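Local coordinates for protein retinol dehydratase (Spodoptera frugiperda, PDB 1X8L) that is a sulfotransferase-family enzyme that probably dehydrates retinol, here holding 4-oxoretinol beside the inactive cofactor adenosine-3'-5'-diphosphate, at residues A[70-75]-A[192-197]; A[282-287]-A[309-314]. The protein carries 2 engineered substitutions. All blocks are in the same frame, centred on the assembly; numbering follows the deposited sequence.

Interaction 1: A[70-75]-A[192-197]; sequences SYQRSG and VSSFHH. With A3P (adenosine-3'-5'-diphosphate), chain H; OXR (4-oxoretinol), chain E.
R73 and S193 meet through one hydrogen bond: R73 NE donates to S193 OG over 2.8 Å with an N-H...O angle of 144°, and the oxygen lies 25° out of the guanidinium plane. S193 OG in turn donates to O1P of the cofactor's 3'-phosphate at 2.6 Å, so one hydroxyl accepts from the arginine and gives to the phosphate. Its torsion explains this, since OG stands anti to the serine's own N (chi1 -178°) and is carried off the helix toward both partners. The R73 chain bends at chi2 and chi3, which lays its guanidinium flat between two layers: A3P C5' is 3.4 Å above the centre of one face, and H197 CB lies over the other, 3.8 Å from R73 NE. R73 NH1 also reaches O6P of the 5'-phosphate at 2.7 Å, a weak bond by its angle. With the guanidinium cut back to an alanine, S193 OG would probably lose its donor and O6P a positive charge, and a gap is likely to open between the ribose side and H197.

Further out, one water is held by S194 O and H197 ND1, with a weak bond to Q72 OE1; the Q72 amide and H197 ring are nearly perpendicular. S194 OG packs 3.6 Å from R73 CG while bonded to V190 O. S74 N donates to O5P; G75 N donates to the ester oxygen O5' and, weakly, to O5P, just where helix 76-87 begins. This strand-loop-helix turn holding the 5'-phosphate is the P-loop-like phosphate-binding loop of sulfotransferases, and S193 brings helix 187-200 to the 3'-phosphate.

Interaction 2: A[282-287]-A[309-314]; sequences LNFEKF and HFIRKG. With A3P (adenosine-3'-5'-diphosphate), chain H; OXR (4-oxoretinol), chain E.
F284 overlaps I311 and G314 with one corner of its ring, CE1 lying 3.4 Å from I311 CG2 and 3.3 Å from G314 CA. The F284 and I311 side chains run antiparallel alongside one another. The K313 carbonyl oxygen sits above one ring face, offset toward the rim, although the modelled fit there is too tight for its exact height to be trusted. With CG anti to the backbone N (chi1 -171°), the F284 ring is carried in between segment 309-314 and the adenine, where its edge faces A3P O2' and CD1 comes 3.5 Å from adenine C2. G314 has a positive phi, at which a beta carbon would press on the K313 carbonyl; as F284 is modelled, such a carbon would probably also crowd its CD1.

Segment 309-314 carries the RKG sequence of the sulfotransferase 3'-phosphate site, and its geometry fits that role. K313 N donates to A3P O2P at 2.8 Å. A second backbone bond to that phosphate oxygen comes from G314 N, which is 3.0 Å from A3P O2P. R312 N reaches the ribose O2' almost straight (173°), while the side chain, bent at chi3, brings NE to O1P at 2.9 Å.

On the base side, F287 lies roughly perpendicular to I311, with CD2 4.1 Å from I311 CD1. Both side chains border the adenine, F287 CD2 near N7 and I311 CD1 near C8, and L282 CD1 lies over one face of the F287 ring, toward its rim. L282 O takes the adenine amino group in a nearly linear bond (169°), and N283 caps the following helix through OD1, which accepts from K286 N.

How the interactions relate
The two contacts, with centres about 13 Å apart, hold adjoining and partly shared parts of one cofactor and touch each other. Segment 70-75 grips the 5'-phosphate, segment 282-287 borders the adenine, and S193 and R312 both bond O1P, so the 3'-phosphate is where interactions 1 and 2 converge. R73 NH2 lies 2.9 Å from F310 O, a probable hydrogen bond, and R73 also makes a cation-pi contact with the F310 ring. Helix 187-200 backs the R312 guanidinium, V192 CG1 packing 3.6 Å from R312 NH2. The retinoid is shared too: F310 CE1 is 3.6 Å from OXR C15, while H197 turns its ring edge toward C14 and C13, next along the chain.

Interaction 1: A[70-75]-A[192-197]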
loop_
_atom_site.group_PDB
_atom_site.type_symbol
_atom_site.label_atom_id
_atom_site.label_comp_id
_atom_site.label_asym_id
_atom_site.label_seq_id
_atom_site.Cartn_x
_atom_site.Cartn_y
_atom_site.Cartn_z
ATOM N N SER A 70 14.528 23.152 -13.631
ATOM C CA SER A 70 14.151 23.017 -12.239
ATOM C C SER A 70 13.638 21.619 -11.993
ATOM O O SER A 70 13.111 20.988 -12.903
ATOM C CB SER A 70 12.987 23.937 -11.869
ATOM O OG SER A 70 11.835 23.595 -12.619
ATOM N N TYR A 71 13.747 21.161 -10.753
ATOM C CA TYR A 71 12.793 20.172 -10.257
ATOM C C TYR A 71 11.429 20.922 -10.228
ATOM O O TYR A 71 11.354 22.080 -9.814
ATOM C CB TYR A 71 13.162 19.567 -8.870
ATOM C CG TYR A 71 12.220 18.433 -8.567
ATOM C CD1 TYR A 71 12.515 17.140 -8.965
ATOM C CD2 TYR A 71 10.975 18.675 -8.022
ATOM C CE1 TYR A 71 11.616 16.095 -8.754
ATOM C CE2 TYR A 71 10.060 17.657 -7.836
ATOM C CZ TYR A 71 10.384 16.376 -8.231
ATOM O OH TYR A 71 9.491 15.374 -8.041
ATOM N N GLN A 72 10.381 20.270 -10.696
ATOM C CA GLN A 72 9.069 20.895 -10.862
ATOM C C GLN A 72 8.507 21.537 -9.579
ATOM O O GLN A 72 8.856 21.155 -8.442
ATOM C CB GLN A 72 8.037 19.879 -11.395
ATOM C CG GLN A 72 7.909 18.538 -10.583
ATOM C CD GLN A 72 6.940 17.566 -11.267
ATOM O OE1 GLN A 72 5.788 17.844 -11.404
ATOM N NE2 GLN A 72 7.443 16.425 -11.704
ATOM N N ARG A 73 7.648 22.516 -9.811
ATOM C CA ARG A 73 6.964 23.272 -8.781
ATOM C C ARG A 73 7.893 24.134 -7.935
ATOM O O ARG A 73 7.644 24.317 -6.745
ATOM C CB ARG A 73 6.091 22.347 -7.925
ATOM C CG ARG A 73 5.172 21.441 -8.725
ATOM C CD ARG A 73 4.382 22.185 -9.784
ATOM N NE ARG A 73 3.285 22.941 -9.196
ATOM C CZ ARG A 73 2.567 23.864 -9.824
ATOM N NH1 ARG A 73 2.812 24.228 -11.101
ATOM N NH2 ARG A 73 1.567 24.409 -9.171
ATOM N N SER A 74 8.953 24.648 -8.570
ATOM C CA SER A 74 10.023 25.363 -7.877
ATOM C C SER A 74 10.177 26.795 -8.402
ATOM O O SER A 74 11.177 27.464 -8.087
ATOM C CB SER A 74 11.374 24.598 -8.057
ATOM O OG SER A 74 11.384 23.316 -7.426
ATOM N N GLY A 75 9.212 27.264 -9.216
ATOM C CA GLY A 75 9.251 28.605 -9.812
ATOM C C GLY A 75 9.587 28.688 -11.303
ATOM O O GLY A 75 10.008 29.752 -11.815
ATOM N N VAL A 192 4.449 19.558 -1.439
ATOM C CA VAL A 192 3.061 19.977 -1.355
ATOM C C VAL A 192 2.544 20.407 -2.714
ATOM O O VAL A 192 1.441 20.021 -3.103
ATOM C CB VAL A 192 2.854 21.107 -0.303
ATOM C CG1 VAL A 192 1.484 21.773 -0.427
ATOM C CG2 VAL A 192 3.059 20.549 1.129
ATOM N N SER A 193 3.344 21.196 -3.440
ATOM C CA SER A 193 2.903 21.745 -4.684
ATOM C C SER A 193 2.786 20.631 -5.716
ATOM O O SER A 193 1.853 20.661 -6.506
ATOM C CB SER A 193 3.818 22.865 -5.192
ATOM O OG SER A 193 3.259 23.364 -6.387
ATOM N N SER A 194 3.678 19.639 -5.649
ATOM C CA SER A 194 3.671 18.490 -6.558
ATOM C C SER A 194 2.460 17.558 -6.308
ATOM O O SER A 194 1.867 17.027 -7.273
ATOM C CB SER A 194 4.997 17.703 -6.500
ATOM O OG SER A 194 6.076 18.481 -6.927
ATOM N N PHE A 195 2.081 17.401 -5.045
ATOM C CA PHE A 195 0.832 16.720 -4.642
ATOM C C PHE A 195 -0.375 17.338 -5.331
ATOM O O PHE A 195 -1.169 16.640 -5.950
ATOM C CB PHE A 195 0.640 16.829 -3.108
ATOM C CG PHE A 195 -0.713 16.353 -2.591
ATOM C CD1 PHE A 195 -1.052 15.006 -2.627
ATOM C CD2 PHE A 195 -1.606 17.234 -2.013
ATOM C CE1 PHE A 195 -2.274 14.544 -2.094
ATOM C CE2 PHE A 195 -2.824 16.799 -1.504
ATOM C CZ PHE A 195 -3.157 15.434 -1.549
ATOM N N HIS A 196 -0.513 18.653 -5.230
ATOM C CA HIS A 196 -1.690 19.329 -5.766
ATOM C C HIS A 196 -1.673 19.325 -7.316
ATOM O O HIS A 196 -2.735 19.328 -7.964
ATOM C CB HIS A 196 -1.788 20.765 -5.211
ATOM C CG HIS A 196 -2.332 20.857 -3.815
ATOM N ND1 HIS A 196 -3.633 20.535 -3.492
ATOM C CD2 HIS A 196 -1.749 21.260 -2.655
ATOM C CE1 HIS A 196 -3.829 20.728 -2.195
ATOM N NE2 HIS A 196 -2.698 21.167 -1.663
ATOM N N HIS A 197 -0.478 19.356 -7.898
ATOM C CA HIS A 197 -0.296 19.385 -9.339
ATOM C C HIS A 197 -0.619 17.977 -9.923
ATOM O O HIS A 197 -1.205 17.853 -11.000
ATOM C CB HIS A 197 1.125 19.819 -9.641
ATOM C CG HIS A 197 1.552 19.622 -11.049
ATOM N ND1 HIS A 197 1.952 18.399 -11.538
ATOM C CD2 HIS A 197 1.731 20.505 -12.056
ATOM C CE1 HIS A 197 2.304 18.529 -12.805
ATOM N NE2 HIS A 197 2.153 19.792 -13.150
HETATM P P1 A3P H . 2.528 26.635 -5.003
HETATM O O1P A3P H . 1.861 25.300 -5.369
HETATM O O2P A3P H . 1.394 27.724 -5.018
HETATM O O3P A3P H . 3.248 26.378 -3.616
HETATM P P2 A3P H . 6.446 25.839 -11.382
HETATM O O4P A3P H . 6.130 26.989 -12.382
HETATM O O5P A3P H . 7.919 25.362 -11.489
HETATM O O6P A3P H . 5.456 24.657 -11.647
HETATM O "O5'" A3P H . 6.209 26.456 -9.915
HETATM C "C5'" A3P H . 4.927 26.361 -9.318
HETATM C "C4'" A3P H . 4.832 27.133 -8.006
HETATM O "O4'" A3P H . 5.171 28.493 -8.216
HETATM C "C3'" A3P H . 3.391 27.087 -7.572
HETATM O "O3'" A3P H . 3.566 27.146 -6.132
HETATM C "C2'" A3P H . 2.793 28.411 -7.883
HETATM O "O2'" A3P H . 1.640 28.827 -7.183
HETATM C "C1'" A3P H . 4.017 29.295 -7.940
HETATM N N9 A3P H . 3.899 30.530 -8.687
HETATM C C8 A3P H . 3.581 30.666 -9.993
HETATM N N7 A3P H . 3.603 31.976 -10.348
HETATM C C5 A3P H . 3.919 32.672 -9.269
HETATM C C6 A3P H . 4.119 34.082 -8.895
HETATM N N6 A3P H . 3.932 34.973 -9.863
HETATM N N1 A3P H . 4.494 34.394 -7.632
HETATM C C2 A3P H . 4.676 33.483 -6.652
HETATM N N3 A3P H . 4.514 32.168 -6.876
HETATM C C4 A3P H . 4.132 31.734 -8.206
HETATM O O2 OXR E . -3.928 12.426 -18.067
HETATM C C4 OXR E . -3.523 12.955 -19.086
HETATM C C3 OXR E . -4.025 12.378 -20.369
HETATM C C2 OXR E . -3.512 13.045 -21.630
HETATM C C1 OXR E . -2.530 14.223 -21.537
HETATM C C17 OXR E . -3.185 15.428 -22.217
HETATM C C16 OXR E . -1.215 13.825 -22.233
HETATM C C5 OXR E . -2.590 14.077 -19.028
HETATM C C18 OXR E . -2.210 14.501 -17.643
HETATM C C6 OXR E . -2.115 14.675 -20.146
HETATM C C7 OXR E . -1.165 15.832 -20.205
HETATM C C8 OXR E . -0.467 16.388 -19.219
HETATM C C9 OXR E . 0.438 17.549 -19.437
HETATM C C19 OXR E . 0.654 18.243 -20.764
HETATM C C10 OXR E . 1.043 17.991 -18.327
HETATM C C11 OXR E . 1.918 19.140 -18.281
HETATM C C12 OXR E . 2.308 19.517 -17.065
HETATM C C13 OXR E . 3.188 20.671 -16.856
HETATM C C20 OXR E . 3.469 21.647 -17.971
HETATM C C14 OXR E . 3.721 20.844 -15.640
HETATM C C15 OXR E . 4.667 21.996 -15.308
HETATM O O1 OXR E . 5.980 21.823 -15.838
HETATM O O HOH W 1 3.102 16.532 -9.728
HETATM O O HOH W 2 0.270 22.903 -7.183
#

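Interaction 2: A[282-287]-A[309-314]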
loop_
_atom_site.group_PDB
_atom_site.type_symbol
_atom_site.label_atom_id
_atom_site.label_comp_id
_atom_site.label_asym_id
_atom_site.label_seq_id
_atom_site.Cartn_x
_atom_site.Cartn_y
_atom_site.Cartn_z
ATOM N N LEU A 282 4.534 40.131 -12.397
ATOM C CA LEU A 282 4.632 38.870 -11.660
ATOM C C LEU A 282 3.935 38.852 -10.299
ATOM O O LEU A 282 4.027 37.852 -9.593
ATOM C CB LEU A 282 6.108 38.412 -11.474
ATOM C CG LEU A 282 6.768 37.624 -12.618
ATOM C CD1 LEU A 282 6.277 36.226 -12.689
ATOM C CD2 LEU A 282 6.541 38.323 -13.947
ATOM N N ASN A 283 3.263 39.934 -9.916
ATOM C CA ASN A 283 2.357 39.916 -8.765
ATOM C C ASN A 283 1.521 38.634 -8.800
ATOM O O ASN A 283 1.017 38.256 -9.857
ATOM C CB ASN A 283 1.462 41.155 -8.811
ATOM C CG ASN A 283 0.382 41.166 -7.734
ATOM O OD1 ASN A 283 -0.676 40.582 -7.930
ATOM N ND2 ASN A 283 0.627 41.859 -6.618
ATOM N N PHE A 284 1.385 37.949 -7.668
ATOM C CA PHE A 284 0.749 36.631 -7.682
ATOM C C PHE A 284 -0.674 36.662 -8.234
ATOM O O PHE A 284 -0.988 35.906 -9.138
ATOM C CB PHE A 284 0.742 35.956 -6.303
ATOM C CG PHE A 284 0.289 34.508 -6.339
ATOM C CD1 PHE A 284 1.159 33.497 -6.757
ATOM C CD2 PHE A 284 -1.006 34.157 -5.967
ATOM C CE1 PHE A 284 0.742 32.167 -6.795
ATOM C CE2 PHE A 284 -1.420 32.828 -6.000
ATOM C CZ PHE A 284 -0.534 31.838 -6.404
ATOM N N GLU A 285 -1.534 37.513 -7.683
ATOM C CA GLU A 285 -2.952 37.507 -8.075
ATOM C C GLU A 285 -3.131 37.841 -9.558
ATOM O O GLU A 285 -3.964 37.230 -10.213
ATOM C CB GLU A 285 -3.818 38.441 -7.204
ATOM C CG GLU A 285 -3.854 38.131 -5.696
ATOM C CD GLU A 285 -4.378 36.732 -5.317
ATOM O OE1 GLU A 285 -3.956 36.223 -4.232
ATOM O OE2 GLU A 285 -5.203 36.146 -6.074
ATOM N N LYS A 286 -2.342 38.786 -10.074
ATOM C CA LYS A 286 -2.354 39.150 -11.501
ATOM C C LYS A 286 -1.908 37.977 -12.420
ATOM O O LYS A 286 -2.571 37.667 -13.403
ATOM C CB LYS A 286 -1.466 40.387 -11.742
ATOM N N PHE A 287 -0.771 37.366 -12.086
ATOM C CA PHE A 287 -0.198 36.230 -12.808
ATOM C C PHE A 287 -1.138 35.003 -12.806
ATOM O O PHE A 287 -1.307 34.350 -13.821
ATOM C CB PHE A 287 1.169 35.837 -12.159
ATOM C CG PHE A 287 2.140 35.150 -13.095
ATOM C CD1 PHE A 287 2.691 35.829 -14.171
ATOM C CD2 PHE A 287 2.550 33.835 -12.856
ATOM C CE1 PHE A 287 3.608 35.189 -15.023
ATOM C CE2 PHE A 287 3.451 33.182 -13.705
ATOM C CZ PHE A 287 3.984 33.859 -14.791
ATOM N N HIS A 309 -5.563 24.400 -9.225
ATOM C CA HIS A 309 -5.068 25.391 -10.167
ATOM C C HIS A 309 -3.561 25.263 -10.326
ATOM O O HIS A 309 -2.844 24.910 -9.393
ATOM C CB HIS A 309 -5.500 26.811 -9.738
ATOM C CG HIS A 309 -6.987 27.001 -9.776
ATOM N ND1 HIS A 309 -7.822 26.548 -8.774
ATOM C CD2 HIS A 309 -7.790 27.549 -10.722
ATOM C CE1 HIS A 309 -9.078 26.798 -9.108
ATOM N NE2 HIS A 309 -9.086 27.397 -10.289
ATOM N N PHE A 310 -3.092 25.532 -11.541
ATOM C CA PHE A 310 -1.671 25.483 -11.860
ATOM C C PHE A 310 -0.869 26.620 -11.174
ATOM O O PHE A 310 0.300 26.420 -10.788
ATOM C CB PHE A 310 -1.493 25.488 -13.389
ATOM C CG PHE A 310 -0.070 25.377 -13.839
ATOM C CD1 PHE A 310 0.577 24.141 -13.857
ATOM C CD2 PHE A 310 0.626 26.492 -14.257
ATOM C CE1 PHE A 310 1.881 24.029 -14.286
ATOM C CE2 PHE A 310 1.945 26.377 -14.686
ATOM C CZ PHE A 310 2.577 25.152 -14.679
ATOM N N ILE A 311 -1.463 27.809 -11.060
ATOM C CA ILE A 311 -0.939 28.851 -10.172
ATOM C C ILE A 311 -1.870 28.811 -8.953
ATOM O O ILE A 311 -3.039 29.109 -9.094
ATOM C CB ILE A 311 -0.973 30.279 -10.820
ATOM C CG1 ILE A 311 -0.472 30.290 -12.275
ATOM C CG2 ILE A 311 -0.220 31.265 -9.949
ATOM C CD1 ILE A 311 0.945 30.068 -12.439
ATOM N N ARG A 312 -1.354 28.450 -7.779
ATOM C CA ARG A 312 -2.158 27.950 -6.672
ATOM C C ARG A 312 -2.223 28.866 -5.429
ATOM O O ARG A 312 -3.281 29.409 -5.106
ATOM C CB ARG A 312 -1.641 26.542 -6.290
ATOM C CG ARG A 312 -2.542 25.750 -5.338
ATOM C CD ARG A 312 -2.047 24.374 -4.996
ATOM N NE ARG A 312 -0.714 24.379 -4.365
ATOM C CZ ARG A 312 -0.485 24.538 -3.058
ATOM N NH1 ARG A 312 -1.468 24.718 -2.200
ATOM N NH2 ARG A 312 0.753 24.546 -2.604
ATOM N N LYS A 313 -1.118 29.026 -4.707
ATOM C CA LYS A 313 -1.119 29.896 -3.523
ATOM C C LYS A 313 0.022 30.909 -3.517
ATOM O O LYS A 313 -0.200 32.078 -3.232
ATOM C CB LYS A 313 -1.111 29.088 -2.214
ATOM C CG LYS A 313 -2.322 28.157 -2.000
ATOM C CD LYS A 313 -3.607 28.877 -1.555
ATOM C CE LYS A 313 -4.798 27.892 -1.527
ATOM N NZ LYS A 313 -6.073 28.512 -1.087
ATOM N N GLY A 314 1.236 30.473 -3.807
ATOM C CA GLY A 314 2.343 31.409 -4.018
ATOM C C GLY A 314 3.119 31.804 -2.762
ATOM O O GLY A 314 3.724 32.861 -2.748
HETATM P P1 A3P H . 2.528 26.635 -5.003
HETATM O O1P A3P H . 1.861 25.300 -5.369
HETATM O O2P A3P H . 1.394 27.724 -5.018
HETATM O O3P A3P H . 3.248 26.378 -3.616
HETATM P P2 A3P H . 6.446 25.839 -11.382
HETATM O O4P A3P H . 6.130 26.989 -12.382
HETATM O O5P A3P H . 7.919 25.362 -11.489
HETATM O O6P A3P H . 5.456 24.657 -11.647
HETATM O "O5'" A3P H . 6.209 26.456 -9.915
HETATM C "C5'" A3P H . 4.927 26.361 -9.318
HETATM C "C4'" A3P H . 4.832 27.133 -8.006
HETATM O "O4'" A3P H . 5.171 28.493 -8.216
HETATM C "C3'" A3P H . 3.391 27.087 -7.572
HETATM O "O3'" A3P H . 3.566 27.146 -6.132
HETATM C "C2'" A3P H . 2.793 28.411 -7.883
HETATM O "O2'" A3P H . 1.640 28.827 -7.183
HETATM C "C1'" A3P H . 4.017 29.295 -7.940
HETATM N N9 A3P H . 3.899 30.530 -8.687
HETATM C C8 A3P H . 3.581 30.666 -9.993
HETATM N N7 A3P H . 3.603 31.976 -10.348
HETATM C C5 A3P H . 3.919 32.672 -9.269
HETATM C C6 A3P H . 4.119 34.082 -8.895
HETATM N N6 A3P H . 3.932 34.973 -9.863
HETATM N N1 A3P H . 4.494 34.394 -7.632
HETATM C C2 A3P H . 4.676 33.483 -6.652
HETATM N N3 A3P H . 4.514 32.168 -6.876
HETATM C C4 A3P H . 4.132 31.734 -8.206
HETATM O O2 OXR E . -3.928 12.426 -18.067
HETATM C C4 OXR E . -3.523 12.955 -19.086
HETATM C C3 OXR E . -4.025 12.378 -20.369
HETATM C C2 OXR E . -3.512 13.045 -21.630
HETATM C C1 OXR E . -2.530 14.223 -21.537
HETATM C C17 OXR E . -3.185 15.428 -22.217
HETATM C C16 OXR E . -1.215 13.825 -22.233
HETATM C C5 OXR E . -2.590 14.077 -19.028
HETATM C C18 OXR E . -2.210 14.501 -17.643
HETATM C C6 OXR E . -2.115 14.675 -20.146
HETATM C C7 OXR E . -1.165 15.832 -20.205
HETATM C C8 OXR E . -0.467 16.388 -19.219
HETATM C C9 OXR E . 0.438 17.549 -19.437
HETATM C C19 OXR E . 0.654 18.243 -20.764
HETATM C C10 OXR E . 1.043 17.991 -18.327
HETATM C C11 OXR E . 1.918 19.140 -18.281
HETATM C C12 OXR E . 2.308 19.517 -17.065
HETATM C C13 OXR E . 3.188 20.671 -16.856
HETATM C C20 OXR E . 3.469 21.647 -17.971
HETATM C C14 OXR E . 3.721 20.844 -15.640
HETATM C C15 OXR E . 4.667 21.996 -15.308
HETATM O O1 OXR E . 5.980 21.823 -15.838
#